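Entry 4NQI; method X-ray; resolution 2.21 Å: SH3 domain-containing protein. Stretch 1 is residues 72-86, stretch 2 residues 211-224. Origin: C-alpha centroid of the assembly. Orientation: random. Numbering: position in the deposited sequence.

Stretch 1 72-86: GDFGEGFKKLADAIK
Stretch 2, residues 211-224: SKFSTNLNTHRDLI

Both stretches are helical and belong to one chain. They run nearly antiparallel, with 169° between their N-to-C directions, and their axes approach to 10.1 Å. Phi and psi stay near -65° and -40° almost throughout; G72 departs, at 71°/-163°, a positive phi that favours glycine. The register pairs F74 with L223, G77 with H220, L81 with N216 and A84 with K212, at CA-CA distances of 6.9, 6.8, 6.3 and 6.4 Å. Together the two surfaces bury 651 Å².

L223 is the main bump. It points toward the first helix with chi1 -87° (m) and chi2 179° (t), and it has the largest covered area of any residue here. G77 supplies the hollow. Its CA lies 4.2 Å from L223 CD1, and a CB on G77 would fall 2.8 Å from that methyl, a clash. The absent side chain therefore makes room for the leucine. F74 (chi1 -86°, m; chi2 -74°) starts sideways, but its ring comes nearer. L223 CD2 sits over one face of this ring, 4.1 Å from the centroid and 5° off the normal, a CH-pi contact. F74 CD1 also meets L223 CD1 at 3.9 Å. D73 CB packs 3.8 Å from L223 CD2.

Next to G77, a water joins the helices. Water 1 donates to G77 O at 2.8 Å and is hydrogen-bonded to H220 NE2 at 2.6 Å. H220 (chi1 -59°, m; chi2 170°) meets L81 at its ring edge, with L81 CD1 4.1 Å from H220 CE1. L81 is t, p.

N216 (chi1 -60°, m) brings its amide end toward the first helix, between L81 and A84. The orientation of that amide is uncertain.

K80 (t, t, t, m) reaches along the more open side of the contact. Its NZ lies 3.2 Å from T215 CG2, and its CE is 3.9 Å from T219 OG1. The threonine hydroxyls turn back to their own helix: T215 OG1 donates to S211 O at 3.3 Å, and T219 OG1 to T215 O at 3.2 Å.

At the other end, A84 suits a tight fit because its side chain is a single methyl. Its CB points toward the second helix and lies 4.2 Å from K212 CD and 4.4 Å from F213 CE1, at the edge of the F213 ring. F213 (chi1 -80°, m; chi2 -5°) also takes I85 CG1 at 4.2 Å from CE1. I85 is m, t. K212 is m, t, t, m, and its CD lies 4.1 Å from A84 O.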

ATOM      1  N   GLY B  72     -12.612 -28.108   8.043  1.00 42.94           N
ATOM      2  CA  GLY B  72     -13.076 -28.367   6.691  1.00 37.98           C
ATOM      3  C   GLY B  72     -12.411 -27.472   5.663  1.00 44.89           C
ATOM      4  O   GLY B  72     -11.374 -26.863   5.940  1.00 46.48           O
ATOM      5  N   ASP B  73     -13.009 -27.390   4.476  1.00 44.54           N
ATOM      6  CA  ASP B  73     -12.449 -26.581   3.396  1.00 47.11           C
ATOM      7  C   ASP B  73     -12.529 -25.079   3.672  1.00 44.86           C
ATOM      8  O   ASP B  73     -11.606 -24.333   3.327  1.00 42.11           O
ATOM      9  CB  ASP B  73     -13.103 -26.923   2.053  1.00 53.58           C
ATOM     10  CG  ASP B  73     -14.597 -27.143   2.171  1.00 63.87           C
ATOM     11  OD1 ASP B  73     -15.185 -26.720   3.190  1.00 66.37           O
ATOM     12  OD2 ASP B  73     -15.185 -27.734   1.241  1.00 66.63           O
ATOM     13  N   PHE B  74     -13.625 -24.635   4.287  1.00 41.00           N
ATOM     14  CA  PHE B  74     -13.750 -23.233   4.674  1.00 42.23           C
ATOM     15  C   PHE B  74     -12.654 -22.872   5.677  1.00 42.51           C
ATOM     16  O   PHE B  74     -11.999 -21.832   5.545  1.00 44.47           O
ATOM     17  CB  PHE B  74     -15.140 -22.932   5.244  1.00 34.49           C
ATOM     18  CG  PHE B  74     -16.168 -22.592   4.194  1.00 40.42           C
ATOM     19  CD1 PHE B  74     -16.144 -21.359   3.554  1.00 42.47           C
ATOM     20  CD2 PHE B  74     -17.161 -23.497   3.854  1.00 40.01           C
ATOM     21  CE1 PHE B  74     -17.091 -21.040   2.591  1.00 39.64           C
ATOM     22  CE2 PHE B  74     -18.107 -23.182   2.891  1.00 35.14           C
ATOM     23  CZ  PHE B  74     -18.071 -21.954   2.261  1.00 37.36           C
ATOM     24  N   GLY B  75     -12.450 -23.743   6.664  1.00 43.47           N
ATOM     25  CA  GLY B  75     -11.357 -23.588   7.611  1.00 41.23           C
ATOM     26  C   GLY B  75     -10.011 -23.467   6.915  1.00 43.66           C
ATOM     27  O   GLY B  75      -9.162 -22.673   7.331  1.00 48.37           O
ATOM     28  N   GLU B  76      -9.818 -24.249   5.855  1.00 43.57           N
ATOM     29  CA  GLU B  76      -8.604 -24.158   5.051  1.00 45.01           C
ATOM     30  C   GLU B  76      -8.517 -22.799   4.359  1.00 46.02           C
ATOM     31  O   GLU B  76      -7.436 -22.217   4.261  1.00 47.28           O
ATOM     32  CB  GLU B  76      -8.550 -25.277   4.004  1.00 51.98           C
ATOM     33  CG  GLU B  76      -8.185 -26.657   4.547  1.00 65.28           C
ATOM     34  CD  GLU B  76      -7.870 -27.656   3.439  1.00 72.04           C
ATOM     35  OE1 GLU B  76      -7.890 -27.263   2.250  1.00 71.70           O
ATOM     36  OE2 GLU B  76      -7.598 -28.834   3.759  1.00 73.22           O
ATOM     37  N   GLY B  77      -9.655 -22.303   3.878  1.00 42.33           N
ATOM     38  CA  GLY B  77      -9.700 -21.014   3.208  1.00 36.35           C
ATOM     39  C   GLY B  77      -9.347 -19.857   4.127  1.00 38.52           C
ATOM     40  O   GLY B  77      -8.591 -18.954   3.743  1.00 43.25           O
ATOM     41  N   PHE B  78      -9.901 -19.883   5.337  1.00 34.61           N
ATOM     42  CA  PHE B  78      -9.632 -18.861   6.343  1.00 41.28           C
ATOM     43  C   PHE B  78      -8.141 -18.788   6.667  1.00 44.56           C
ATOM     44  O   PHE B  78      -7.555 -17.702   6.713  1.00 42.87           O
ATOM     45  CB  PHE B  78     -10.427 -19.154   7.618  1.00 40.69           C
ATOM     46  CG  PHE B  78     -11.921 -19.069   7.443  1.00 44.21           C
ATOM     47  CD1 PHE B  78     -12.480 -18.212   6.504  1.00 47.81           C
ATOM     48  CD2 PHE B  78     -12.767 -19.842   8.225  1.00 46.85           C
ATOM     49  CE1 PHE B  78     -13.855 -18.131   6.349  1.00 47.27           C
ATOM     50  CE2 PHE B  78     -14.143 -19.765   8.074  1.00 47.42           C
ATOM     51  CZ  PHE B  78     -14.686 -18.908   7.135  1.00 48.24           C
ATOM     52  N   LYS B  79      -7.533 -19.950   6.893  1.00 40.43           N
ATOM     53  CA  LYS B  79      -6.110 -20.035   7.208  1.00 43.41           C
ATOM     54  C   LYS B  79      -5.263 -19.484   6.070  1.00 41.84           C
ATOM     55  O   LYS B  79      -4.281 -18.774   6.293  1.00 43.48           O
ATOM     56  CB  LYS B  79      -5.716 -21.487   7.478  1.00 47.01           C
ATOM     57  CG  LYS B  79      -4.231 -21.699   7.732  1.00 49.84           C
ATOM     58  CD  LYS B  79      -3.754 -20.867   8.919  1.00 56.69           C
ATOM     59  CE  LYS B  79      -2.320 -21.208   9.304  0.78 60.72           C
ATOM     60  NZ  LYS B  79      -1.939 -20.567  10.597  0.89 64.44           N
ATOM     61  N   LYS B  80      -5.659 -19.813   4.847  1.00 45.52           N
ATOM     62  CA  LYS B  80      -4.930 -19.400   3.659  1.00 42.75           C
ATOM     63  C   LYS B  80      -5.031 -17.887   3.461  1.00 42.92           C
ATOM     64  O   LYS B  80      -4.066 -17.240   3.048  1.00 40.14           O
ATOM     65  CB  LYS B  80      -5.474 -20.147   2.441  1.00 48.92           C
ATOM     66  CG  LYS B  80      -4.584 -20.075   1.221  1.00 55.53           C
ATOM     67  CD  LYS B  80      -5.093 -20.989   0.118  1.00 62.68           C
ATOM     68  CE  LYS B  80      -4.369 -20.698  -1.179  1.00 68.14           C
ATOM     69  NZ  LYS B  80      -4.390 -19.236  -1.453  1.00 69.12           N
ATOM     70  N   LEU B  81      -6.200 -17.330   3.767  1.00 45.52           N
ATOM     71  CA  LEU B  81      -6.406 -15.886   3.697  1.00 38.13           C
ATOM     72  C   LEU B  81      -5.558 -15.181   4.754  1.00 38.26           C
ATOM     73  O   LEU B  81      -4.933 -14.155   4.477  1.00 34.43           O
ATOM     74  CB  LEU B  81      -7.889 -15.545   3.884  1.00 40.65           C
ATOM     75  CG  LEU B  81      -8.266 -14.061   3.945  1.00 39.74           C
ATOM     76  CD1 LEU B  81      -7.838 -13.353   2.679  1.00 37.86           C
ATOM     77  CD2 LEU B  81      -9.762 -13.877   4.168  1.00 33.38           C
ATOM     78  N   ALA B  82      -5.531 -15.750   5.958  1.00 36.19           N
ATOM     79  CA  ALA B  82      -4.740 -15.205   7.060  1.00 37.35           C
ATOM     80  C   ALA B  82      -3.248 -15.162   6.725  1.00 40.74           C
ATOM     81  O   ALA B  82      -2.585 -14.145   6.953  1.00 45.52           O
ATOM     82  CB  ALA B  82      -4.975 -16.010   8.332  1.00 31.61           C
ATOM     83  N   ASP B  83      -2.726 -16.268   6.198  1.00 39.88           N
ATOM     84  CA  ASP B  83      -1.312 -16.357   5.835  1.00 46.53           C
ATOM     85  C   ASP B  83      -0.928 -15.341   4.761  1.00 41.33           C
ATOM     86  O   ASP B  83       0.163 -14.770   4.794  1.00 44.03           O
ATOM     87  CB  ASP B  83      -0.966 -17.769   5.355  1.00 49.63           C
ATOM     88  CG  ASP B  83      -0.935 -18.782   6.484  1.00 59.54           C
ATOM     89  OD1 ASP B  83      -0.955 -18.367   7.662  1.00 63.99           O
ATOM     90  OD2 ASP B  83      -0.879 -19.996   6.191  1.00 62.56           O
ATOM     91  N   ALA B  84      -1.830 -15.127   3.807  1.00 35.11           N
ATOM     92  CA  ALA B  84      -1.580 -14.196   2.710  1.00 40.12           C
ATOM     93  C   ALA B  84      -1.487 -12.761   3.225  1.00 41.78           C
ATOM     94  O   ALA B  84      -0.549 -12.034   2.894  1.00 42.05           O
ATOM     95  CB  ALA B  84      -2.667 -14.317   1.657  1.00 34.23           C
ATOM     96  N   ILE B  85      -2.460 -12.363   4.042  1.00 44.19           N
ATOM     97  CA  ILE B  85      -2.480 -11.024   4.624  1.00 42.48           C
ATOM     98  C   ILE B  85      -1.272 -10.799   5.535  1.00 35.63           C
ATOM     99  O   ILE B  85      -0.666  -9.725   5.515  1.00 37.14           O
ATOM    100  CB  ILE B  85      -3.806 -10.747   5.380  1.00 43.99           C
ATOM    101  CG1 ILE B  85      -4.978 -10.711   4.395  1.00 43.93           C
ATOM    102  CG2 ILE B  85      -3.733  -9.437   6.149  1.00 41.52           C
ATOM    103  CD1 ILE B  85      -6.304 -10.304   5.018  1.00 47.53           C
ATOM    104  N   LYS B  86      -0.908 -11.812   6.316  1.00 33.84           N
ATOM    105  CA  LYS B  86       0.264 -11.711   7.183  1.00 39.23           C
ATOM    106  C   LYS B  86       1.536 -11.471   6.368  1.00 42.15           C
ATOM    107  O   LYS B  86       2.285 -10.524   6.634  1.00 39.39           O
ATOM    108  CB  LYS B  86       0.421 -12.969   8.039  1.00 46.25           C
ATOM    109  CG  LYS B  86       1.614 -12.906   8.985  1.00 53.15           C
ATOM    110  N   SER B 211      -0.395 -11.382  -7.135  1.00 38.65           N
ATOM    111  CA  SER B 211      -0.134 -12.818  -7.207  1.00 42.15           C
ATOM    112  C   SER B 211      -0.843 -13.589  -6.092  1.00 41.16           C
ATOM    113  O   SER B 211      -1.452 -14.630  -6.344  1.00 40.42           O
ATOM    114  CB  SER B 211       1.371 -13.086  -7.148  1.00 40.57           C
ATOM    115  OG  SER B 211       1.645 -14.474  -7.209  1.00 46.19           O
ATOM    116  N   LYS B 212      -0.767 -13.075  -4.867  1.00 40.79           N
ATOM    117  CA  LYS B 212      -1.347 -13.757  -3.710  1.00 39.23           C
ATOM    118  C   LYS B 212      -2.874 -13.693  -3.666  1.00 35.32           C
ATOM    119  O   LYS B 212      -3.536 -14.725  -3.560  1.00 34.73           O
ATOM    120  CB  LYS B 212      -0.761 -13.212  -2.403  1.00 41.88           C
ATOM    121  CG  LYS B 212       0.619 -13.753  -2.060  1.00 44.43           C
ATOM    122  CD  LYS B 212       0.875 -13.706  -0.556  1.00 53.73           C
ATOM    123  CE  LYS B 212       2.264 -14.236  -0.212  1.00 57.80           C
ATOM    124  NZ  LYS B 212       2.445 -15.670  -0.577  1.00 56.67           N
ATOM    125  N   PHE B 213      -3.424 -12.483  -3.741  1.00 35.52           N
ATOM    126  CA  PHE B 213      -4.868 -12.282  -3.599  1.00 39.20           C
ATOM    127  C   PHE B 213      -5.695 -12.940  -4.708  1.00 41.77           C
ATOM    128  O   PHE B 213      -6.870 -13.244  -4.510  1.00 42.26           O
ATOM    129  CB  PHE B 213      -5.202 -10.789  -3.471  1.00 39.94           C
ATOM    130  CG  PHE B 213      -4.972 -10.231  -2.090  1.00 38.04           C
ATOM    131  CD1 PHE B 213      -4.597 -11.066  -1.044  1.00 38.49           C
ATOM    132  CD2 PHE B 213      -5.142  -8.877  -1.832  1.00 34.10           C
ATOM    133  CE1 PHE B 213      -4.392 -10.561   0.230  1.00 39.21           C
ATOM    134  CE2 PHE B 213      -4.936  -8.366  -0.559  1.00 35.19           C
ATOM    135  CZ  PHE B 213      -4.560  -9.210   0.471  1.00 38.57           C
ATOM    136  N   SER B 214      -5.079 -13.169  -5.865  1.00 45.57           N
ATOM    137  CA  SER B 214      -5.748 -13.881  -6.953  1.00 46.78           C
ATOM    138  C   SER B 214      -5.961 -15.350  -6.599  1.00 39.16           C
ATOM    139  O   SER B 214      -7.000 -15.930  -6.922  1.00 41.58           O
ATOM    140  CB  SER B 214      -4.948 -13.765  -8.252  1.00 46.31           C
ATOM    141  OG  SER B 214      -4.947 -12.433  -8.729  1.00 56.11           O
ATOM    142  N   THR B 215      -4.972 -15.946  -5.937  1.00 38.19           N
ATOM    143  CA  THR B 215      -5.075 -17.334  -5.489  1.00 46.44           C
ATOM    144  C   THR B 215      -6.185 -17.496  -4.442  1.00 42.49           C
ATOM    145  O   THR B 215      -6.935 -18.476  -4.473  1.00 40.63           O
ATOM    146  CB  THR B 215      -3.735 -17.848  -4.925  1.00 54.10           C
ATOM    147  OG1 THR B 215      -2.689 -17.611  -5.878  1.00 59.25           O
ATOM    148  CG2 THR B 215      -3.811 -19.334  -4.635  1.00 58.74           C
ATOM    149  N   ASN B 216      -6.288 -16.536  -3.522  1.00 41.69           N
ATOM    150  CA  ASN B 216      -7.352 -16.545  -2.519  1.00 42.76           C
ATOM    151  C   ASN B 216      -8.727 -16.398  -3.165  1.00 41.24           C
ATOM    152  O   ASN B 216      -9.658 -17.127  -2.824  1.00 45.08           O
ATOM    153  CB  ASN B 216      -7.145 -15.427  -1.494  1.00 43.12           C
ATOM    154  CG  ASN B 216      -5.831 -15.549  -0.751  1.00 43.18           C
ATOM    155  OD1 ASN B 216      -4.915 -14.753  -0.955  1.00 46.28           O
ATOM    156  ND2 ASN B 216      -5.738 -16.540   0.132  1.00 41.76           N
ATOM    157  N   LEU B 217      -8.845 -15.452  -4.096  1.00 39.17           N
ATOM    158  CA  LEU B 217     -10.083 -15.250  -4.849  1.00 43.10           C
ATOM    159  C   LEU B 217     -10.526 -16.530  -5.553  1.00 47.89           C
ATOM    160  O   LEU B 217     -11.701 -16.892  -5.515  1.00 53.98           O
ATOM    161  CB  LEU B 217      -9.921 -14.123  -5.871  1.00 37.99           C
ATOM    162  CG  LEU B 217      -9.896 -12.692  -5.334  1.00 41.67           C
ATOM    163  CD1 LEU B 217      -9.686 -11.687  -6.458  1.00 40.10           C
ATOM    164  CD2 LEU B 217     -11.179 -12.378  -4.584  1.00 35.77           C
ATOM    165  N   ASN B 218      -9.578 -17.211  -6.191  1.00 46.23           N
ATOM    166  CA  ASN B 218      -9.862 -18.485  -6.844  1.00 43.87           C
ATOM    167  C   ASN B 218     -10.347 -19.534  -5.846  1.00 42.69           C
ATOM    168  O   ASN B 218     -11.319 -20.246  -6.109  1.00 50.71           O
ATOM    169  CB  ASN B 218      -8.629 -18.991  -7.596  1.00 51.65           C
ATOM    170  CG  ASN B 218      -8.888 -20.291  -8.334  1.00 60.12           C
ATOM    171  OD1 ASN B 218      -9.584 -20.313  -9.351  1.00 63.37           O
ATOM    172  ND2 ASN B 218      -8.321 -21.383  -7.828  1.00 58.37           N
ATOM    173  N   THR B 219      -9.674 -19.620  -4.700  1.00 38.40           N
ATOM    174  CA  THR B 219     -10.069 -20.543  -3.637  1.00 43.95           C
ATOM    175  C   THR B 219     -11.458 -20.210  -3.085  1.00 42.67           C
ATOM    176  O   THR B 219     -12.300 -21.100  -2.927  1.00 40.87           O
ATOM    177  CB  THR B 219      -9.043 -20.552  -2.484  1.00 49.36           C
ATOM    178  OG1 THR B 219      -7.806 -21.109  -2.948  1.00 51.79           O
ATOM    179  CG2 THR B 219      -9.551 -21.383  -1.315  1.00 42.90           C
ATOM    180  N   HIS B 220     -11.692 -18.932  -2.795  1.00 40.86           N
ATOM    181  CA  HIS B 220     -12.972 -18.488  -2.245  1.00 42.88           C
ATOM    182  C   HIS B 220     -14.117 -18.735  -3.221  1.00 48.25           C
ATOM    183  O   HIS B 220     -15.198 -19.170  -2.817  1.00 51.10           O
ATOM    184  CB  HIS B 220     -12.930 -17.003  -1.873  1.00 37.06           C
ATOM    185  CG  HIS B 220     -11.877 -16.659  -0.863  1.00 40.18           C
ATOM    186  ND1 HIS B 220     -11.545 -15.359  -0.556  1.00 38.72           N
ATOM    187  CD2 HIS B 220     -11.085 -17.445  -0.098  1.00 35.57           C
ATOM    188  CE1 HIS B 220     -10.587 -15.357   0.357  1.00 38.15           C
ATOM    189  NE2 HIS B 220     -10.292 -16.609   0.651  1.00 36.50           N
ATOM    190  N   ARG B 221     -13.877 -18.452  -4.500  1.00 48.68           N
ATOM    191  CA  ARG B 221     -14.892 -18.632  -5.534  1.00 54.24           C
ATOM    192  C   ARG B 221     -15.377 -20.077  -5.593  1.00 46.84           C
ATOM    193  O   ARG B 221     -16.577 -20.332  -5.693  1.00 48.80           O
ATOM    194  CB  ARG B 221     -14.351 -18.220  -6.902  1.00 60.13           C
ATOM    195  CG  ARG B 221     -15.431 -18.046  -7.957  1.00 65.12           C
ATOM    196  CD  ARG B 221     -14.865 -18.083  -9.368  1.00 71.11           C
ATOM    197  NE  ARG B 221     -13.536 -17.484  -9.464  1.00 76.24           N
ATOM    198  CZ  ARG B 221     -13.307 -16.176  -9.486  1.00 84.10           C
ATOM    199  NH1 ARG B 221     -14.318 -15.322  -9.401  1.00 86.68           N
ATOM    200  NH2 ARG B 221     -12.065 -15.719  -9.583  1.00 86.14           N
ATOM    201  N   ASP B 222     -14.437 -21.015  -5.529  1.00 52.54           N
ATOM    202  CA  ASP B 222     -14.776 -22.434  -5.512  1.00 54.89           C
ATOM    203  C   ASP B 222     -15.528 -22.783  -4.229  1.00 57.41           C
ATOM    204  O   ASP B 222     -16.455 -23.595  -4.242  1.00 60.80           O
ATOM    205  CB  ASP B 222     -13.510 -23.284  -5.638  1.00 60.82           C
ATOM    206  CG  ASP B 222     -13.812 -24.757  -5.833  1.00 73.61           C
ATOM    207  OD1 ASP B 222     -14.379 -25.110  -6.889  1.00 73.31           O
ATOM    208  OD2 ASP B 222     -13.476 -25.562  -4.938  1.00 80.96           O
ATOM    209  N   LEU B 223     -15.124 -22.156  -3.126  1.00 51.68           N
ATOM    210  CA  LEU B 223     -15.787 -22.343  -1.836  1.00 50.58           C
ATOM    211  C   LEU B 223     -17.210 -21.784  -1.849  1.00 45.55           C
ATOM    212  O   LEU B 223     -18.146 -22.439  -1.386  1.00 39.57           O
ATOM    213  CB  LEU B 223     -14.982 -21.673  -0.718  1.00 47.65           C
ATOM    214  CG  LEU B 223     -13.870 -22.481  -0.048  1.00 44.19           C
ATOM    215  CD1 LEU B 223     -13.169 -21.650   1.016  1.00 43.38           C
ATOM    216  CD2 LEU B 223     -14.434 -23.746   0.566  1.00 42.22           C
ATOM    217  N   ILE B 224     -17.358 -20.570  -2.375  1.00 42.84           N
ATOM    218  CA  ILE B 224     -18.655 -19.902  -2.465  1.00 42.80           C
ATOM    219  C   ILE B 224     -19.632 -20.675  -3.359  1.00 56.38           C
ATOM    220  O   ILE B 224     -20.800 -20.858  -3.003  1.00 58.53           O
ATOM    221  CB  ILE B 224     -18.489 -18.449  -2.971  1.00 37.86           C
ATOM    222  CG1 ILE B 224     -17.809 -17.586  -1.902  1.00 40.77           C
ATOM    223  CG2 ILE B 224     -19.832 -17.847  -3.354  1.00 32.99           C
ATOM    224  CD1 ILE B 224     -17.245 -16.270  -2.430  1.00 46.03           C
TER
HETATM  225  O   HOH W   1      -8.127 -17.976   1.114  1.00 32.82           O